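Local atomic coordinates of putative DNA protection protein (Streptomyces coelicolor, PDB entry 4CYB), a protein that binds ferric iron, and probably oxidises iron and helps to protect DNA as a Dps-type ferritin-like cage. Residues I37-D40 with L41-Y45; L60-K63 with H64-E67; P90-V93 with A94-T97. All coordinates share one frame; numbering follows the deposited sequence.

Overall arrangement
The three contacts follow one another along the chain of one ferritin-like subunit, part of an assembly of twelve. Contact 1 lies on helix 18-48 and contact 2 on helix 54-81, the next helix; their centres are about 9 Å apart and they meet directly through Lys-43 with Asp-62 and Tyr-42 with His-64. Contact 3, on the short helix 90-96, is about 15 Å from contact 1 between centres and touches it through Ile-37; it stays about 14 Å from contact 2 between nearest atoms. Contacts 1 and 2 thus join two bundle helices beside an iron site, whereas contacts 1 and 3 both face the second subunit, which probably supplies Asp-73 to that site.

Contact 1. Residues I37-D40 with L41-Y45; sequences ILHD and LYKKY
With CG anti to the backbone N (chi1 179°), Leu-38 runs forward along the helix and lies side by side with Tyr-42, one turn on. Its CD1 methyl rests 3.6 Å from Tyr-42 CE2, and Leu-38 CG lies 3.9 Å from both CD2 and CE2 of the Tyr-42 ring. His-39 takes a similar first torsion, 167°, which carries its ring alongside Lys-43; there NE2 comes within 3.5 Å of Lys-43 CG, so the imidazole meets the aliphatic root of the lysine and not its amine. On a third side of the helix Leu-41 packs more loosely, its CG 4.4 Å from Ile-37 CG2. Beneath these pairs runs regular i to i+4 bonding, from Leu-41 N to Ile-37 O at 2.8 Å through Lys-44 N to Asp-40 O at 2.9 Å.

The polar ends turn to partners beyond this stretch. His-39 ND1 is hydrogen-bonded to Ala-65 O and Tyr-42 OH probably to His-64 ND1, both on helix 54-81, while Asp-40 OD2 forms a salt bridge with Arg-36 of the second subunit. Lys-43 offers NZ to Asp-62 and also to Asp-73 of the second subunit, an iron ligand. The chemistry is therefore divided: packing between successive turns steadies the rings of His-39 and Tyr-42 and the lower chain of Lys-43, and their heteroatoms tie helix 18-48 to its neighbours. The Lys-43 side chain comes within about 4 Å of a bound ferric ion, and its amine, paired with two carboxylates, would probably temper the negative charge gathered at this intersubunit iron site.

Contact 2. Residues L60-K63 with H64-E67; sequences LLDK and HAGE
Lys-63 and Glu-67, one helical turn apart, are joined by a salt bridge in which NZ lies 2.7 Å from OE2; the oxygen accepts it through its syn lone pair, on the side of OE1. The lysine chain is extended from CB to CE and turns at its last torsion (chi4 -87°), which brings the ammonium to OE2; CE also passes 3.4 Å from OE2. A water accepts a hydrogen bond from Lys-63 NZ at 3.0 Å and is hydrogen-bonded in turn to His-64 NE2 at 2.7 Å, linking carboxylate, amine, water and imidazole. Leu-60 lies over one face of that imidazole with its CG offset toward the rim, and its CD1 is 3.6 Å from His-64 NE2.

In the next shell, Glu-67 OE1 is hydrogen-bonded to Gln-157 NE2 of helix 140-164, and the same NE2 also bonds to His-64 O. The other ring nitrogen of His-64, ND1, is engaged by helix 18-48, so rotation of the ring is restrained. Tyr-55 of the third subunit packs on Leu-60 and Lys-63. An alanine in place of Glu-67 would remove the carboxylate, and the Lys-63 amine would probably lose its ionic partner and swing more freely, weakening the water bridge to His-64 and leaving Gln-157 short of one acceptor. The chemistry implies a small charged network at the edge of the bundle, beside the third subunit: the ion pair holds the amine, the amine and water help to set the imidazole, and the imidazole meets the tyrosine of helix 18-48.

Contact 3. Residues P90-V93 with A94-T97; sequences PRHV and AEIT
The backbone starts with one i to i+4 bond, Ala-94 N to Pro-90 O at 3.0 Å; i to i+3 bonds then join in, Glu-95 N to His-92 O and Ile-96 N to Val-93 O, the latter from above the carbonyl plane, and Val-93 O also takes the i to i+4 bond of Thr-97 N, almost in line with C=O at 175°. Ile-96 places its CD1 methyl over one face of the His-92 ring, 3.9 Å from the ring centroid, in a CH-pi contact; the methyl is displaced toward NE2, 3.7 Å away. With chi1 at -164° the His-92 ring leans beside the carbonyl carbon to meet that methyl. Glu-95 crosses the same ring at about a right angle, its OE1 3.3 Å from His-92 CD2, while OE2 forms a salt bridge with Arg-101 of the second subunit.

Phe-6 packs edge-to-face with His-92 and touches Ile-96. Val-93 rests on Arg-36 and Ile-37 of helix 18-48, and Thr-97 OG1 is hydrogen-bonded to Asp-34 of that helix. Helix 90-96 is wedged between helix 18-48, the N-terminal tail and the second subunit, where the two copies of Pro-90 meet.

Contact 1. Residues I37-D40 with L41-Y45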
loop_
_atom_site.group_PDB
_atom_site.type_symbol
_atom_site.label_atom_id
_atom_site.label_comp_id
_atom_site.label_asym_id
_atom_site.label_seq_id
_atom_site.Cartn_x
_atom_site.Cartn_y
_atom_site.Cartn_z
ATOM N N ILE J 37 23.165 21.564 11.962
ATOM C CA ILE J 37 23.444 22.669 11.027
ATOM C C ILE J 37 23.340 22.151 9.568
ATOM O O ILE J 37 22.827 22.837 8.704
ATOM C CB ILE J 37 24.896 23.207 11.268
ATOM C CG1 ILE J 37 25.008 23.671 12.731
ATOM C CG2 ILE J 37 25.237 24.308 10.257
ATOM C CD1 ILE J 37 24.066 24.820 13.052
ATOM N N LEU J 38 23.825 20.945 9.315
ATOM C CA LEU J 38 23.856 20.384 7.969
ATOM C C LEU J 38 22.426 20.117 7.469
ATOM O O LEU J 38 22.106 20.448 6.327
ATOM C CB LEU J 38 24.715 19.112 7.915
ATOM C CG LEU J 38 24.742 18.493 6.511
ATOM C CD1 LEU J 38 25.131 19.537 5.455
ATOM C CD2 LEU J 38 25.754 17.320 6.529
ATOM N N HIS J 39 21.561 19.658 8.372
ATOM C CA HIS J 39 20.136 19.479 7.977
ATOM C C HIS J 39 19.574 20.829 7.516
ATOM O O HIS J 39 18.907 20.950 6.487
ATOM C CB HIS J 39 19.307 18.953 9.172
ATOM C CG HIS J 39 17.815 19.062 8.910
ATOM N ND1 HIS J 39 17.131 18.159 8.141
ATOM C CD2 HIS J 39 16.953 20.076 9.188
ATOM C CE1 HIS J 39 15.826 18.577 8.016
ATOM N NE2 HIS J 39 15.718 19.730 8.662
ATOM N N ASP J 40 19.786 21.856 8.335
ATOM C CA ASP J 40 19.269 23.172 8.058
ATOM C C ASP J 40 19.936 23.802 6.827
ATOM O O ASP J 40 19.299 24.547 6.106
ATOM C CB ASP J 40 19.408 24.057 9.302
ATOM C CG ASP J 40 18.342 23.692 10.388
ATOM O OD1 ASP J 40 17.388 22.865 10.120
ATOM O OD2 ASP J 40 18.448 24.234 11.522
ATOM N N LEU J 41 21.205 23.480 6.538
ATOM C CA LEU J 41 21.791 23.934 5.260
ATOM C C LEU J 41 21.106 23.256 4.050
ATOM O O LEU J 41 20.827 23.901 3.046
ATOM C CB LEU J 41 23.312 23.597 5.221
ATOM C CG LEU J 41 24.308 24.479 5.972
ATOM C CD1 LEU J 41 25.655 23.806 5.736
ATOM C CD2 LEU J 41 24.246 25.893 5.342
ATOM N N TYR J 42 20.794 21.973 4.155
ATOM C CA TYR J 42 20.175 21.295 3.039
ATOM C C TYR J 42 18.763 21.880 2.840
ATOM O O TYR J 42 18.382 22.113 1.708
ATOM C CB TYR J 42 20.076 19.786 3.325
ATOM C CG TYR J 42 21.191 19.027 2.743
ATOM C CD1 TYR J 42 21.325 18.934 1.356
ATOM C CD2 TYR J 42 22.135 18.393 3.582
ATOM C CE1 TYR J 42 22.346 18.209 0.796
ATOM C CE2 TYR J 42 23.187 17.675 3.023
ATOM C CZ TYR J 42 23.272 17.614 1.642
ATOM O OH TYR J 42 24.279 16.885 1.044
ATOM N N LYS J 43 18.001 22.139 3.915
ATOM C CA LYS J 43 16.658 22.770 3.761
ATOM C C LYS J 43 16.764 24.226 3.228
ATOM O O LYS J 43 16.062 24.625 2.311
ATOM C CB LYS J 43 15.847 22.808 5.083
ATOM C CG LYS J 43 15.362 21.438 5.588
ATOM C CD LYS J 43 14.500 20.662 4.545
ATOM C CE LYS J 43 13.214 21.474 4.178
ATOM N NZ LYS J 43 12.330 20.542 3.425
ATOM N N LYS J 44 17.729 24.982 3.737
ATOM C CA LYS J 44 18.021 26.325 3.174
ATOM C C LYS J 44 18.202 26.290 1.654
ATOM O O LYS J 44 17.568 27.067 0.931
ATOM C CB LYS J 44 19.212 26.997 3.898
ATOM C CG LYS J 44 19.667 28.409 3.358
ATOM C CD LYS J 44 21.045 28.798 3.964
ATOM C CE LYS J 44 21.718 30.031 3.310
ATOM N NZ LYS J 44 21.020 31.275 3.762
ATOM N N TYR J 45 19.039 25.394 1.149
ATOM C CA TYR J 45 19.334 25.383 -0.258
ATOM C C TYR J 45 18.179 24.724 -1.061
ATOM O O TYR J 45 17.977 25.067 -2.178
ATOM C CB TYR J 45 20.666 24.658 -0.454
ATOM C CG TYR J 45 21.833 25.419 0.183
ATOM C CD1 TYR J 45 21.823 26.847 0.247
ATOM C CD2 TYR J 45 22.941 24.745 0.680
ATOM C CE1 TYR J 45 22.884 27.569 0.795
ATOM C CE2 TYR J 45 23.988 25.459 1.298
ATOM C CZ TYR J 45 23.970 26.842 1.331
ATOM O OH TYR J 45 25.031 27.502 1.898
#

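Contact 2. Residues L60-K63 with H64-E67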
loop_
_atom_site.group_PDB
_atom_site.type_symbol
_atom_site.label_atom_id
_atom_site.label_comp_id
_atom_site.label_asym_id
_atom_site.label_seq_id
_atom_site.Cartn_x
_atom_site.Cartn_y
_atom_site.Cartn_z
ATOM N N LEU J 60 16.926 16.660 -4.833
ATOM C CA LEU J 60 18.100 15.999 -4.272
ATOM C C LEU J 60 18.401 16.533 -2.894
ATOM O O LEU J 60 18.683 15.758 -1.965
ATOM C CB LEU J 60 19.319 16.268 -5.160
ATOM C CG LEU J 60 20.612 15.644 -4.586
ATOM C CD1 LEU J 60 20.561 14.102 -4.539
ATOM C CD2 LEU J 60 21.767 16.106 -5.455
ATOM N N LEU J 61 18.319 17.851 -2.728
ATOM C CA LEU J 61 18.598 18.431 -1.414
ATOM C C LEU J 61 17.552 18.013 -0.395
ATOM O O LEU J 61 17.883 17.780 0.760
ATOM C CB LEU J 61 18.675 19.968 -1.501
ATOM C CG LEU J 61 19.749 20.489 -2.483
ATOM C CD1 LEU J 61 19.673 21.989 -2.726
ATOM C CD2 LEU J 61 21.128 20.150 -2.052
ATOM N N ASP J 62 16.275 17.913 -0.807
ATOM C CA ASP J 62 15.305 17.391 0.137
ATOM C C ASP J 62 15.525 15.917 0.516
ATOM O O ASP J 62 15.234 15.532 1.654
ATOM C CB ASP J 62 13.892 17.578 -0.405
ATOM C CG ASP J 62 12.901 17.850 0.680
ATOM O OD1 ASP J 62 13.266 18.439 1.735
ATOM O OD2 ASP J 62 11.758 17.494 0.450
ATOM N N LYS J 63 16.002 15.092 -0.429
ATOM C CA LYS J 63 16.242 13.698 -0.152
ATOM C C LYS J 63 17.335 13.674 0.929
ATOM O O LYS J 63 17.236 12.946 1.920
ATOM C CB LYS J 63 16.745 13.023 -1.423
ATOM C CG LYS J 63 17.117 11.549 -1.159
ATOM C CD LYS J 63 17.893 11.014 -2.360
ATOM C CE LYS J 63 18.107 9.510 -2.167
ATOM N NZ LYS J 63 19.345 9.201 -1.376
ATOM N N HIS J 64 18.378 14.490 0.733
ATOM C CA HIS J 64 19.459 14.499 1.744
ATOM C C HIS J 64 19.034 15.059 3.087
ATOM O O HIS J 64 19.411 14.484 4.143
ATOM C CB HIS J 64 20.730 15.217 1.234
ATOM C CG HIS J 64 21.392 14.522 0.126
ATOM N ND1 HIS J 64 22.622 14.899 -0.339
ATOM C CD2 HIS J 64 21.038 13.384 -0.579
ATOM C CE1 HIS J 64 22.981 14.084 -1.330
ATOM N NE2 HIS J 64 22.038 13.132 -1.455
ATOM N N ALA J 65 18.201 16.100 3.086
ATOM C CA ALA J 65 17.681 16.655 4.353
ATOM C C ALA J 65 16.901 15.583 5.116
ATOM O O ALA J 65 17.087 15.435 6.327
ATOM C CB ALA J 65 16.750 17.846 4.078
ATOM N N GLY J 66 16.008 14.840 4.439
ATOM C CA GLY J 66 15.226 13.804 5.124
ATOM C C GLY J 66 16.121 12.750 5.754
ATOM O O GLY J 66 15.882 12.308 6.848
ATOM N N GLU J 67 17.192 12.394 5.064
ATOM C CA GLU J 67 18.137 11.421 5.623
ATOM C C GLU J 67 18.894 11.988 6.826
ATOM O O GLU J 67 19.069 11.262 7.835
ATOM C CB GLU J 67 19.087 10.961 4.504
ATOM C CG GLU J 67 18.388 10.020 3.491
ATOM C CD GLU J 67 19.197 9.840 2.181
ATOM O OE1 GLU J 67 20.310 10.398 2.051
ATOM O OE2 GLU J 67 18.683 9.197 1.216
HETATM O O HOH W 1 21.850 10.522 -2.228
#

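Contact 3. Residues P90-V93 with A94-T97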
loop_
_atom_site.group_PDB
_atom_site.type_symbol
_atom_site.label_atom_id
_atom_site.label_comp_id
_atom_site.label_asym_id
_atom_site.label_seq_id
_atom_site.Cartn_x
_atom_site.Cartn_y
_atom_site.Cartn_z
ATOM N N PRO J 90 18.218 25.173 19.093
ATOM C CA PRO J 90 19.298 25.540 18.154
ATOM C C PRO J 90 20.314 26.592 18.696
ATOM O O PRO J 90 21.453 26.687 18.184
ATOM C CB PRO J 90 18.554 26.133 16.947
ATOM C CG PRO J 90 17.216 26.545 17.474
ATOM C CD PRO J 90 16.874 25.574 18.586
ATOM N N ARG J 91 19.925 27.350 19.717
ATOM C CA ARG J 91 20.871 28.317 20.289
ATOM C C ARG J 91 21.955 27.616 21.070
ATOM O O ARG J 91 23.079 28.147 21.189
ATOM C CB ARG J 91 20.121 29.359 21.139
ATOM C CG ARG J 91 19.387 30.360 20.198
ATOM C CD ARG J 91 18.267 31.156 20.906
ATOM N NE ARG J 91 17.112 30.278 21.141
ATOM C CZ ARG J 91 15.848 30.687 21.320
ATOM N NH1 ARG J 91 15.566 31.966 21.335
ATOM N NH2 ARG J 91 14.881 29.796 21.551
ATOM N N HIS J 92 21.640 26.428 21.600
ATOM C CA HIS J 92 22.686 25.574 22.168
ATOM C C HIS J 92 23.529 24.911 21.105
ATOM O O HIS J 92 24.764 24.867 21.201
ATOM C CB HIS J 92 22.070 24.580 23.159
ATOM C CG HIS J 92 23.078 23.924 24.079
ATOM N ND1 HIS J 92 22.798 22.809 24.789
ATOM C CD2 HIS J 92 24.414 24.246 24.355
ATOM C CE1 HIS J 92 23.870 22.464 25.521
ATOM N NE2 HIS J 92 24.867 23.336 25.247
ATOM N N VAL J 93 22.882 24.371 20.048
ATOM C CA VAL J 93 23.615 23.813 18.904
ATOM C C VAL J 93 24.717 24.774 18.425
ATOM O O VAL J 93 25.837 24.347 18.176
ATOM C CB VAL J 93 22.617 23.481 17.739
ATOM C CG1 VAL J 93 23.323 23.296 16.375
ATOM C CG2 VAL J 93 21.781 22.227 18.111
ATOM N N ALA J 94 24.348 26.065 18.343
ATOM C CA ALA J 94 25.228 27.187 17.908
ATOM C C ALA J 94 26.518 27.247 18.704
ATOM O O ALA J 94 27.587 27.533 18.168
ATOM C CB ALA J 94 24.477 28.526 17.994
ATOM N N GLU J 95 26.420 26.901 19.979
ATOM C CA GLU J 95 27.548 26.987 20.880
ATOM C C GLU J 95 28.461 25.784 20.821
ATOM O O GLU J 95 29.592 25.869 21.310
ATOM C CB GLU J 95 27.092 27.204 22.314
ATOM C CG GLU J 95 26.305 28.496 22.491
ATOM C CD GLU J 95 25.564 28.505 23.814
ATOM O OE1 GLU J 95 25.440 27.428 24.447
ATOM O OE2 GLU J 95 25.052 29.565 24.225
ATOM N N ILE J 96 27.996 24.677 20.217
ATOM C CA ILE J 96 28.739 23.430 20.197
ATOM C C ILE J 96 29.315 23.152 18.791
ATOM O O ILE J 96 30.452 22.587 18.638
ATOM C CB ILE J 96 27.819 22.232 20.603
ATOM C CG1 ILE J 96 27.357 22.364 22.069
ATOM C CG2 ILE J 96 28.542 20.877 20.340
ATOM C CD1 ILE J 96 26.274 21.352 22.486
ATOM N N THR J 97 28.569 23.530 17.743
ATOM C CA THR J 97 28.969 23.119 16.372
ATOM C C THR J 97 30.256 23.834 15.934
ATOM O O THR J 97 30.543 24.954 16.391
ATOM C CB THR J 97 27.869 23.453 15.337
ATOM O OG1 THR J 97 28.247 22.946 14.038
ATOM C CG2 THR J 97 27.604 25.006 15.274
#